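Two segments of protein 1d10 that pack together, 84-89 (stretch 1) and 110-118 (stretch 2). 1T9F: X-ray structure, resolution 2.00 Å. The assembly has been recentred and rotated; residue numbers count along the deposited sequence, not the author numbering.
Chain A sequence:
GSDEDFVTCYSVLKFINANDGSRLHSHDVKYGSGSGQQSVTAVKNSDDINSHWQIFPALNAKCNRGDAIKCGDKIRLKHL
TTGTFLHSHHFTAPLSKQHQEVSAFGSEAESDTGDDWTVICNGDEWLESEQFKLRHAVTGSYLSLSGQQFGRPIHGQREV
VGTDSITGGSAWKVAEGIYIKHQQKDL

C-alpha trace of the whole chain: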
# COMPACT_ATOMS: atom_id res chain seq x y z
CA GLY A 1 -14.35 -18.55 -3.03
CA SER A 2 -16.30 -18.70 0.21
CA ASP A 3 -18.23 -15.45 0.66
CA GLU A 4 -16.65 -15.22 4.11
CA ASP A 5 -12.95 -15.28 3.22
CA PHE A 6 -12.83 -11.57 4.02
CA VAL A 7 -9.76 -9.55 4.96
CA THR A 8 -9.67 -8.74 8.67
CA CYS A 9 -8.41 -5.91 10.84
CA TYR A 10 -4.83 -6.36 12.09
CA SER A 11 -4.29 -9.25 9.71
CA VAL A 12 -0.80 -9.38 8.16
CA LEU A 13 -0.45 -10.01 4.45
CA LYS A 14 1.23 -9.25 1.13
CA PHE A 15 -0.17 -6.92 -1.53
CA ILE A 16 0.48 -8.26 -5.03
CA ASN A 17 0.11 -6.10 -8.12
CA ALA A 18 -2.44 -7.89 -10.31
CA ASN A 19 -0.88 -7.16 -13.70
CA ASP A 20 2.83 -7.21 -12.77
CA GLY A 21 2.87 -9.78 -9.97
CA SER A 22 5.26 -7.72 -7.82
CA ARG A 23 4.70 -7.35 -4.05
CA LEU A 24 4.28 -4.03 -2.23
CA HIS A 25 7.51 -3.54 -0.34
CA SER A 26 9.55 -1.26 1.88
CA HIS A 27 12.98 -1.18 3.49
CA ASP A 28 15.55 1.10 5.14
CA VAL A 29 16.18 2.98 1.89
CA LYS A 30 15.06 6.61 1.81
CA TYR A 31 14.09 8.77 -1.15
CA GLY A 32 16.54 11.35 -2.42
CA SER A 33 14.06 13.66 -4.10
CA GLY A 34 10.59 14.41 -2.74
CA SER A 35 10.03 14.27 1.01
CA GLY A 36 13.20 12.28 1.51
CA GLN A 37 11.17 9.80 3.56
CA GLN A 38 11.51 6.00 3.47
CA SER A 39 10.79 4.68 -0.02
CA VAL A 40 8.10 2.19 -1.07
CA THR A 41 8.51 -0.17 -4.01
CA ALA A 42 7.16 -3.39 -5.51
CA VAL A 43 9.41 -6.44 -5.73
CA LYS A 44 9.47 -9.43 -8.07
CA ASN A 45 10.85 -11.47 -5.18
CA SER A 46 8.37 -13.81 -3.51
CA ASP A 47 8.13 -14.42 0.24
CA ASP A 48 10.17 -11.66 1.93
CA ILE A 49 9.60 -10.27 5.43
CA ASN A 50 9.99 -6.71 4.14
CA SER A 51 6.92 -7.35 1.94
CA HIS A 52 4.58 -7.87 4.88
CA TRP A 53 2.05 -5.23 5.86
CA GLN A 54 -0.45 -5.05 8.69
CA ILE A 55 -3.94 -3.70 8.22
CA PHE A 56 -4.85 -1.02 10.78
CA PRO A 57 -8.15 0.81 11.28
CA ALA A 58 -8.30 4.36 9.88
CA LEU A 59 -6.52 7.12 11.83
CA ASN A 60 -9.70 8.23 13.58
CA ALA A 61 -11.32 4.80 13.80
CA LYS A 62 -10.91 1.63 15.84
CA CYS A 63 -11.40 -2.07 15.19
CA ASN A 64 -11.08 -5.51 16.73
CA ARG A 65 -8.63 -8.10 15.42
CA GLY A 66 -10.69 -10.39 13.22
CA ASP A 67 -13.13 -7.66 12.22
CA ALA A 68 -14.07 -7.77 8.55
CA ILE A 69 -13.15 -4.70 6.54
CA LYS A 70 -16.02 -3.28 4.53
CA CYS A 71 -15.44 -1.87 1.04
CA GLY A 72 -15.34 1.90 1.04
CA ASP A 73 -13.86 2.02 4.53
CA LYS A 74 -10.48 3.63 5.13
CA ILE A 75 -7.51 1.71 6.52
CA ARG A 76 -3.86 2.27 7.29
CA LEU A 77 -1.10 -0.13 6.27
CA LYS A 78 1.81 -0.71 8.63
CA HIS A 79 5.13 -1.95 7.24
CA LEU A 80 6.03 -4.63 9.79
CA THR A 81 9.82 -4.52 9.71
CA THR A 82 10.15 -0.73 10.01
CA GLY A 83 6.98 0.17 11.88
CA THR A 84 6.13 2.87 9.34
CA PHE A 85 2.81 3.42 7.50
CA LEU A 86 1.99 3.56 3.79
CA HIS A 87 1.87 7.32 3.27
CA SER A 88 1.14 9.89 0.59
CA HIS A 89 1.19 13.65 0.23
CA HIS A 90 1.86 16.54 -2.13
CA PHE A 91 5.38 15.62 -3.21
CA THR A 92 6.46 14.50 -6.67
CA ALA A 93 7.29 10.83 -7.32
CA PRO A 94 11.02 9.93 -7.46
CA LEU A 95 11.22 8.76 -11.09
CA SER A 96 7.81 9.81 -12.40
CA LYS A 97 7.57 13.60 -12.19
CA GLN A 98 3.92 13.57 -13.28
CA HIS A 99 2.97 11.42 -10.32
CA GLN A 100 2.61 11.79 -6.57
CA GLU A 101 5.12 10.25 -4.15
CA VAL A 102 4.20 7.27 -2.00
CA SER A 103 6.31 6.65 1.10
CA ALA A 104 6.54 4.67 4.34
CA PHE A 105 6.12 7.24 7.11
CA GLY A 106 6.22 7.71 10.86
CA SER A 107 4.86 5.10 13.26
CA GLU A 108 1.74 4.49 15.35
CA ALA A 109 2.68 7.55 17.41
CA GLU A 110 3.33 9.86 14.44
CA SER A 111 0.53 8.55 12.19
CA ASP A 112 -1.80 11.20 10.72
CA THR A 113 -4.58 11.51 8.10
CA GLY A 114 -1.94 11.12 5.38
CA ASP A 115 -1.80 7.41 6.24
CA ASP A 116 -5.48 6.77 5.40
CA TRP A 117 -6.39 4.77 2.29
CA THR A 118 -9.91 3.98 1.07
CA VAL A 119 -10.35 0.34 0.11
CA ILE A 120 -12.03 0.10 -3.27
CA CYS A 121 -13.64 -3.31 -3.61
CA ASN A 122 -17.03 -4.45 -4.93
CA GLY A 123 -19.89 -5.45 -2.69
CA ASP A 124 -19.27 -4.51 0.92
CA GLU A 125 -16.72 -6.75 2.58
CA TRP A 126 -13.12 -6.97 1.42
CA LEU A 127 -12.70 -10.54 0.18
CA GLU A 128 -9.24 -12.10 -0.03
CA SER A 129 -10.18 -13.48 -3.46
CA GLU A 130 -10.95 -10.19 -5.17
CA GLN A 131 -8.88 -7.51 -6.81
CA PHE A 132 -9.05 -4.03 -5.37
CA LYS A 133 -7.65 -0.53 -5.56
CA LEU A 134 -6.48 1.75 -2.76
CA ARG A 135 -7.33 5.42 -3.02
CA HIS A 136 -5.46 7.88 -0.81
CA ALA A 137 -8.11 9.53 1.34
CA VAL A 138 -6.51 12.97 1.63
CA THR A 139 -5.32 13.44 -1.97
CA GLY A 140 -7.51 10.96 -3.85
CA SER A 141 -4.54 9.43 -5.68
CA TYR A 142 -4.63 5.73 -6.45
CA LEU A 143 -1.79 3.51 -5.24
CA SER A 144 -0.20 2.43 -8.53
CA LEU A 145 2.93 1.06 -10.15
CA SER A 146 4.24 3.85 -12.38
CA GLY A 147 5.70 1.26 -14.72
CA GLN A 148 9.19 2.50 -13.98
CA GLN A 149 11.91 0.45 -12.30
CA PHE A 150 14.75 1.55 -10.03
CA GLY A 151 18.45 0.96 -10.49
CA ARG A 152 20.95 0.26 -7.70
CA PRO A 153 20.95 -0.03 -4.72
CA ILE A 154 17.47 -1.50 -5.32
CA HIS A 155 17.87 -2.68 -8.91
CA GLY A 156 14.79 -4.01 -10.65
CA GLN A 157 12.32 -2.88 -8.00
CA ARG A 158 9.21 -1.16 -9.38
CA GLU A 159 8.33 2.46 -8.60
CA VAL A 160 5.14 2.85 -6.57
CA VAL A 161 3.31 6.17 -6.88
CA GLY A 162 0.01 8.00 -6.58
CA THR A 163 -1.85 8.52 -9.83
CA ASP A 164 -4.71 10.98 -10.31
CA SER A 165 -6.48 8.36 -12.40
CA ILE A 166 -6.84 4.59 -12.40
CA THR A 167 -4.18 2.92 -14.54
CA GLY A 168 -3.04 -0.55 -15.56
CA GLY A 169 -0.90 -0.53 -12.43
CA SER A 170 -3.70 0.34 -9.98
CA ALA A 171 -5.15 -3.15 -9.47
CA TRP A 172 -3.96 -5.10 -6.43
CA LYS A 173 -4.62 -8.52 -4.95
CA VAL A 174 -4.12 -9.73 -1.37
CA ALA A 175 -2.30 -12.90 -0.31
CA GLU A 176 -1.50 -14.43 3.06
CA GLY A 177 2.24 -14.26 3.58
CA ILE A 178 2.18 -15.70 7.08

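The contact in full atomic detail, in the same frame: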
# COMPACT_ATOMS: atom_id res chain seq x y z
N THR A 84 6.66 1.71 10.04
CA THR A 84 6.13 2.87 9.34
C THR A 84 4.74 2.57 8.73
O THR A 84 4.26 1.43 8.80
CB THR A 84 7.07 3.27 8.20
OG1 THR A 84 7.36 2.12 7.42
CG2 THR A 84 8.37 3.86 8.74
N PHE A 85 4.12 3.58 8.14
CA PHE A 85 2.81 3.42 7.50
C PHE A 85 2.83 3.87 6.04
O PHE A 85 3.54 4.81 5.68
CB PHE A 85 1.73 4.22 8.25
CG PHE A 85 1.22 3.55 9.50
CD1 PHE A 85 1.82 3.78 10.73
CD2 PHE A 85 0.15 2.66 9.43
CE1 PHE A 85 1.35 3.14 11.88
CE2 PHE A 85 -0.33 2.02 10.56
CZ PHE A 85 0.28 2.26 11.80
N LEU A 86 2.06 3.19 5.19
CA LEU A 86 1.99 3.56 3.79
C LEU A 86 1.46 4.99 3.82
O LEU A 86 0.39 5.26 4.36
CB LEU A 86 1.00 2.66 3.06
CG LEU A 86 1.02 2.79 1.54
CD1 LEU A 86 2.40 2.37 1.00
CD2 LEU A 86 -0.08 1.93 0.96
N HIS A 87 2.21 5.90 3.21
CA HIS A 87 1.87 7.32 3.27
C HIS A 87 1.91 8.03 1.92
O HIS A 87 2.63 7.63 1.01
CB HIS A 87 2.87 8.00 4.21
CG HIS A 87 2.52 9.39 4.60
ND1 HIS A 87 1.77 9.67 5.73
CD2 HIS A 87 2.87 10.59 4.08
CE1 HIS A 87 1.68 10.98 5.88
NE2 HIS A 87 2.34 11.56 4.89
N SER A 88 1.11 9.09 1.80
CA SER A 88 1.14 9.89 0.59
C SER A 88 0.96 11.35 0.95
O SER A 88 0.56 11.69 2.07
CB SER A 88 0.08 9.46 -0.41
OG SER A 88 0.54 9.81 -1.71
N HIS A 89 1.25 12.22 -0.01
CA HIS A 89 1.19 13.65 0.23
C HIS A 89 1.49 14.39 -1.06
O HIS A 89 1.63 13.78 -2.12
CB HIS A 89 2.22 14.00 1.30
CG HIS A 89 3.48 13.19 1.21
ND1 HIS A 89 4.39 13.11 2.24
CD2 HIS A 89 3.98 12.43 0.21
CE1 HIS A 89 5.40 12.33 1.88
NE2 HIS A 89 5.17 11.91 0.65
N GLU A 110 3.31 8.72 15.36
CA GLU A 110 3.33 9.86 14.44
C GLU A 110 2.26 9.83 13.34
O GLU A 110 2.12 10.78 12.58
CB GLU A 110 4.68 9.96 13.74
CG GLU A 110 5.89 10.04 14.66
CD GLU A 110 7.17 9.73 13.92
OE1 GLU A 110 7.77 10.65 13.33
OE2 GLU A 110 7.56 8.55 13.90
N SER A 111 1.55 8.71 13.24
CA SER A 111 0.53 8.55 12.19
C SER A 111 -0.50 9.68 12.15
O SER A 111 -1.00 10.12 13.18
CB SER A 111 -0.18 7.22 12.38
OG SER A 111 -1.13 6.99 11.35
N ASP A 112 -0.80 10.14 10.93
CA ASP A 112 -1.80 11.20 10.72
C ASP A 112 -2.73 10.83 9.56
O ASP A 112 -2.64 9.73 9.02
CB ASP A 112 -1.12 12.55 10.44
CG ASP A 112 -0.25 12.54 9.19
OD1 ASP A 112 -0.59 11.84 8.21
OD2 ASP A 112 0.77 13.26 9.18
N THR A 113 -3.62 11.75 9.18
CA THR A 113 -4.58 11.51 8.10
C THR A 113 -3.92 11.11 6.77
O THR A 113 -4.56 10.51 5.90
CB THR A 113 -5.49 12.74 7.85
OG1 THR A 113 -4.69 13.86 7.45
CG2 THR A 113 -6.26 13.09 9.10
N GLY A 114 -2.65 11.47 6.61
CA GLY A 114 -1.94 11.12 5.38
C GLY A 114 -1.73 9.62 5.22
O GLY A 114 -1.33 9.17 4.14
N ASP A 115 -1.97 8.86 6.28
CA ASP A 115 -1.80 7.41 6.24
C ASP A 115 -3.07 6.66 5.85
O ASP A 115 -3.04 5.44 5.66
CB ASP A 115 -1.33 6.87 7.61
CG ASP A 115 0.04 7.40 8.03
OD1 ASP A 115 0.88 7.65 7.15
OD2 ASP A 115 0.27 7.55 9.25
N ASP A 116 -4.19 7.38 5.74
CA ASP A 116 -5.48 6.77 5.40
C ASP A 116 -5.69 6.45 3.92
O ASP A 116 -5.50 7.30 3.05
CB ASP A 116 -6.65 7.66 5.86
CG ASP A 116 -6.80 7.71 7.38
OD1 ASP A 116 -6.37 6.77 8.08
OD2 ASP A 116 -7.38 8.71 7.87
N TRP A 117 -6.12 5.22 3.65
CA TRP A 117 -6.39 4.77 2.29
C TRP A 117 -7.79 4.14 2.23
O TRP A 117 -8.13 3.32 3.08
CB TRP A 117 -5.37 3.73 1.83
CG TRP A 117 -3.96 4.23 1.79
CD1 TRP A 117 -3.10 4.35 2.84
CD2 TRP A 117 -3.25 4.70 0.64
NE1 TRP A 117 -1.90 4.85 2.42
CE2 TRP A 117 -1.96 5.08 1.08
CE3 TRP A 117 -3.57 4.83 -0.72
CZ2 TRP A 117 -0.99 5.59 0.21
CZ3 TRP A 117 -2.60 5.33 -1.59
CH2 TRP A 117 -1.33 5.71 -1.12
N THR A 118 -8.57 4.53 1.23
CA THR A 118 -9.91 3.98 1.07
C THR A 118 -9.80 2.68 0.29
O THR A 118 -9.16 2.64 -0.77
CB THR A 118 -10.82 4.94 0.29
OG1 THR A 118 -10.91 6.18 0.99
CG2 THR A 118 -12.22 4.35 0.14
O HOH W 1 -1.17 3.62 6.13

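The shortest polar contact between the two stretches joins two side chains: ND1 of H87 donates to OD1 of D115 over 2.6 Å, with a nearly straight N-H...O angle of 168°. Both residues send CA-to-CB sideways, but H87 (chi1 t) and D115 (chi1 m) bring their side-chain ends together, where the CA atoms of the two stretches come nearest (CA of H87 to CA of D115, 4.7 Å). The carboxylate lies at the edge of the imidazole, near its plane, where a ring N-H can be met head on.

D115 is also tied into its own loop. Its OD2 accepts from OG of S111 at 2.6 Å and from the backbone N of D112 at 3.3 Å, so that OD1 bonds to the strand while OD2 accepts from its own loop. A backbone bond from N of D115 to O of D112 (3.0 Å) tightens the same turn, and OD1 of D112 accepts from N of G114 at 2.6 Å. Aspartate suits position 115 because its short side chain offers two acceptors close to the backbone. OD1 of D112 also comes to 3.4 Å from CE1 of H87, again at the edge of the imidazole.

The second strong bond runs from a side chain to the backbone: NE1 of W117 donates to O of L86 over 3.0 Å at 173°, giving the indole its polar partner in a buried setting. The same carbonyl is used further. Water 1 donates to O of L86 (2.9 Å) and to O of D115 (2.7 Å), bridging the two backbones, and CA of D115 approaches O of L86 at 3.6 Å in a CA-H...O contact. Two residues along the strand, N of S88 donates to O of G114; at 3.4 Å this bond is weak.

G114 sits in the 3-10 segment 113-115 where a side chain would not fit: an ideal CB would point toward the strand and lie 2.5 Å from CE1 of H87, a clash. Without one, the backbone can close in on the histidine, and O of G114 lies over one face of the imidazole, 3.5 Å from ND1 of H87.

Around these bonds the side chains pack, with L86 against W117 as the apolar pair. W117, its CA-to-CB bond directed toward the strand, has the largest covered area of any residue here, 82 Å². CD2 of L86 rests over one face of the indole, 3.7 Å from CE2 of W117, in a CH-pi contact; the branched leucine thus supplies a methyl to a broad aromatic surface. CB of S88 approaches CZ2 of W117 at 4.1 Å, a small residue beside a large ring. The CA-to-CB bond of F85 also points toward stretch 2: its CB lies 3.6 Å from CG of D115, and OG of S111 sits over one face of its ring. In all, 420 Å² is buried, summed over both sides.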